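Local coordinates for L-amino acid deaminase (Proteus vulgaris, PDB 5I39), which deaminates L-amino acids, probably by an oxidative reaction, as a membrane-bound flavoenzyme that carries FAD, at residues V40-A45 and V63-K68. Residues are numbered along the deposited sequence; the frame is centred on the assembly and turned at random.
With FAD (flavin-adenine dinucleotide), chain B.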
loop_
_atom_site.group_PDB
_atom_site.type_symbol
_atom_site.label_atom_id
_atom_site.label_comp_id
_atom_site.label_asym_id
_atom_site.label_seq_id
_atom_site.Cartn_x
_atom_site.Cartn_y
_atom_site.Cartn_z
ATOM N N VAL A 40 15.400 7.508 16.171
ATOM C CA VAL A 40 15.038 6.298 15.428
ATOM C C VAL A 40 15.626 6.403 14.028
ATOM O O VAL A 40 15.540 7.460 13.400
ATOM C CB VAL A 40 13.507 6.110 15.299
ATOM C CG1 VAL A 40 13.180 4.763 14.658
ATOM C CG2 VAL A 40 12.822 6.229 16.651
ATOM N N VAL A 41 16.216 5.309 13.548
ATOM C CA VAL A 41 16.618 5.198 12.148
ATOM C C VAL A 41 15.690 4.202 11.461
ATOM O O VAL A 41 15.494 3.085 11.940
ATOM C CB VAL A 41 18.095 4.791 11.995
ATOM C CG1 VAL A 41 18.461 4.595 10.526
ATOM C CG2 VAL A 41 18.985 5.860 12.617
ATOM N N VAL A 42 15.118 4.632 10.340
ATOM C CA VAL A 42 14.212 3.818 9.543
ATOM C C VAL A 42 14.947 3.405 8.272
ATOM O O VAL A 42 15.521 4.244 7.582
ATOM C CB VAL A 42 12.942 4.618 9.193
ATOM C CG1 VAL A 42 12.018 3.832 8.269
ATOM C CG2 VAL A 42 12.196 5.033 10.452
ATOM N N VAL A 43 14.930 2.107 7.990
ATOM C CA VAL A 43 15.502 1.565 6.761
ATOM C C VAL A 43 14.389 1.464 5.720
ATOM O O VAL A 43 13.495 0.619 5.838
ATOM C CB VAL A 43 16.136 0.181 7.007
ATOM C CG1 VAL A 43 16.716 -0.392 5.720
ATOM C CG2 VAL A 43 17.214 0.273 8.081
ATOM N N GLY A 44 14.452 2.336 4.713
ATOM C CA GLY A 44 13.519 2.323 3.583
ATOM C C GLY A 44 12.580 3.518 3.560
ATOM O O GLY A 44 11.909 3.811 4.556
ATOM N N ALA A 45 12.536 4.204 2.414
ATOM C CA ALA A 45 11.626 5.334 2.186
ATOM C C ALA A 45 10.513 4.978 1.193
ATOM O O ALA A 45 10.228 5.725 0.252
ATOM C CB ALA A 45 12.396 6.560 1.717
ATOM N N VAL A 63 13.840 11.475 13.687
ATOM C CA VAL A 63 13.848 10.324 12.789
ATOM C C VAL A 63 14.688 10.619 11.561
ATOM O O VAL A 63 14.558 11.677 10.945
ATOM C CB VAL A 63 12.427 9.920 12.340
ATOM C CG1 VAL A 63 12.477 8.675 11.462
ATOM C CG2 VAL A 63 11.526 9.664 13.542
ATOM N N VAL A 64 15.541 9.657 11.218
ATOM C CA VAL A 64 16.255 9.645 9.953
ATOM C C VAL A 64 15.846 8.389 9.195
ATOM O O VAL A 64 15.859 7.296 9.755
ATOM C CB VAL A 64 17.785 9.668 10.164
ATOM C CG1 VAL A 64 18.541 9.332 8.882
ATOM C CG2 VAL A 64 18.221 11.033 10.675
ATOM N N ILE A 65 15.486 8.558 7.924
ATOM C CA ILE A 65 15.272 7.436 7.016
ATOM C C ILE A 65 16.493 7.337 6.114
ATOM O O ILE A 65 16.946 8.347 5.564
ATOM C CB ILE A 65 14.016 7.590 6.127
ATOM C CG1 ILE A 65 12.766 7.838 6.981
ATOM C CG2 ILE A 65 13.840 6.348 5.249
ATOM C CD1 ILE A 65 11.483 8.013 6.196
ATOM N N VAL A 66 17.002 6.121 5.946
ATOM C CA VAL A 66 18.023 5.848 4.938
ATOM C C VAL A 66 17.392 4.996 3.835
ATOM O O VAL A 66 16.678 4.027 4.112
ATOM C CB VAL A 66 19.311 5.227 5.537
ATOM C CG1 VAL A 66 19.972 6.231 6.469
ATOM C CG2 VAL A 66 19.053 3.908 6.255
ATOM N N GLU A 67 17.638 5.401 2.591
ATOM C CA GLU A 67 17.009 4.825 1.409
ATOM C C GLU A 67 18.102 4.556 0.379
ATOM O O GLU A 67 18.826 5.473 -0.019
ATOM C CB GLU A 67 15.957 5.800 0.862
ATOM C CG GLU A 67 15.453 5.521 -0.551
ATOM C CD GLU A 67 14.891 4.127 -0.724
ATOM O OE1 GLU A 67 13.897 3.800 -0.040
ATOM O OE2 GLU A 67 15.442 3.369 -1.556
ATOM N N LYS A 68 18.218 3.303 -0.047
ATOM C CA LYS A 68 19.306 2.873 -0.934
ATOM C C LYS A 68 19.195 3.471 -2.340
ATOM O O LYS A 68 20.209 3.665 -3.003
ATOM C CB LYS A 68 19.391 1.338 -0.997
ATOM C CG LYS A 68 18.223 0.649 -1.685
ATOM C CD LYS A 68 18.421 -0.857 -1.786
ATOM C CE LYS A 68 17.203 -1.558 -2.369
ATOM N NZ LYS A 68 16.773 -1.020 -3.692
HETATM P PA FAD B . 8.671 -0.206 -0.855
HETATM O O1A FAD B . 9.219 -1.179 -1.905
HETATM O O2A FAD B . 7.785 0.888 -1.420
HETATM O O5B FAD B . 9.839 0.546 -0.081
HETATM C C5B FAD B . 10.915 -0.136 0.549
HETATM C C4B FAD B . 12.131 0.749 0.349
HETATM O O4B FAD B . 13.229 0.203 1.108
HETATM C C3B FAD B . 12.576 0.790 -1.114
HETATM O O3B FAD B . 12.501 2.128 -1.603
HETATM C C2B FAD B . 14.000 0.218 -1.051
HETATM O O2B FAD B . 14.895 0.800 -2.018
HETATM C C1B FAD B . 14.407 0.492 0.385
HETATM N N9A FAD B . 15.453 -0.379 0.929
HETATM C C8A FAD B . 15.476 -1.697 0.909
HETATM N N7A FAD B . 16.555 -2.191 1.551
HETATM C C5A FAD B . 17.219 -1.123 1.973
HETATM C C6A FAD B . 18.455 -0.894 2.714
HETATM N N6A FAD B . 19.205 -1.937 3.127
HETATM N N1A FAD B . 18.826 0.373 2.981
HETATM C C2A FAD B . 18.080 1.418 2.597
HETATM N N3A FAD B . 16.947 1.294 1.895
HETATM C C4A FAD B . 16.499 0.071 1.583
HETATM N N1 FAD B . -1.424 -2.018 -1.920
HETATM C C2 FAD B . -2.642 -1.495 -1.749
HETATM O O2 FAD B . -2.970 -1.145 -0.601
HETATM N N3 FAD B . -3.495 -1.355 -2.793
HETATM C C4 FAD B . -3.222 -1.738 -4.045
HETATM O O4 FAD B . -4.026 -1.566 -4.951
HETATM C C4X FAD B . -1.912 -2.345 -4.317
HETATM N N5 FAD B . -1.545 -2.822 -5.537
HETATM C C5X FAD B . -0.280 -3.195 -5.755
HETATM C C6 FAD B . 0.180 -3.480 -7.043
HETATM C C7 FAD B . 1.508 -3.810 -7.296
HETATM C C7M FAD B . 1.988 -4.061 -8.708
HETATM C C8 FAD B . 2.461 -3.884 -6.179
HETATM C C8M FAD B . 3.920 -4.203 -6.400
HETATM C C9 FAD B . 1.998 -3.623 -4.888
HETATM C C9A FAD B . 0.673 -3.288 -4.634
HETATM N N10 FAD B . 0.212 -3.028 -3.337
HETATM C C10 FAD B . -1.034 -2.439 -3.136
HETATM C "C1'" FAD B . 1.079 -3.184 -2.187
HETATM C "C2'" FAD B . 1.800 -1.944 -1.792
HETATM O "O2'" FAD B . 2.250 -1.278 -2.968
HETATM C "C3'" FAD B . 2.964 -2.366 -0.901
HETATM O "O3'" FAD B . 2.519 -3.250 0.163
HETATM C "C4'" FAD B . 3.670 -1.199 -0.252
HETATM O "O4'" FAD B . 4.011 -0.213 -1.244
HETATM C "C5'" FAD B . 4.929 -1.687 0.442
HETATM O "O5'" FAD B . 5.570 -0.529 0.979
HETATM P P FAD B . 7.068 -0.678 1.575
HETATM O O1P FAD B . 7.448 0.666 2.119
HETATM O O2P FAD B . 7.139 -1.906 2.458
HETATM O O3P FAD B . 7.942 -1.096 0.271
#
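E67 reaches A45 because its CG stands anti to the backbone N (chi1 165°) and the chain then bends at chi2 (56°), which brings the carboxylate across to the turn after strand 40-43. There OE1 accepts the amide of A45 (N to OE1 2.8 Å) on its anti side, 16° out of the carboxylate plane, while the CB atoms of A45 and E67 pack against each other at 3.7 Å. The same carboxylate grips both ribose hydroxyls of FAD: O3B donates to OE1 and O2B to OE2, each at 2.7 Å. The amide of G69 also bonds OE2, so each carboxylate oxygen has two partners and the group's rotation is fixed. K68 adds a bond from NZ to O2B, a nearby positive charge that would partly offset the carboxylate. On I65, CG2 lies anti to the backbone N, close to the G44 carbonyl (CG2 to O 3.3 Å) and to the methyl of A45.

Behind this end, strands 40-43 and 63-66 run parallel and in step, their axes approaching to 4.7 Å. V40 O, V64 O, V42 O and V66 O successively accept the amides of V64, V42, V66 and G44. V40, V42, V63 and I65 share one face; V42 CG2 meets V63 CG1 at 3.8 Å, and helix 47-58 packs on V40 and V63. V41, V43, V64 and V66 line the other, where V43 CG1 touches the adenine at C6A (3.5 Å). G44 CA lies 3.3 Å from ribose O4B, a close approach possible because glycine has no side chain. Such a beta-alpha-beta unit, with a glycine-rich turn after its first strand and an acidic residue just after its second, is the classic Rossmann-type dinucleotide-binding motif, which here holds the adenosine half of FAD.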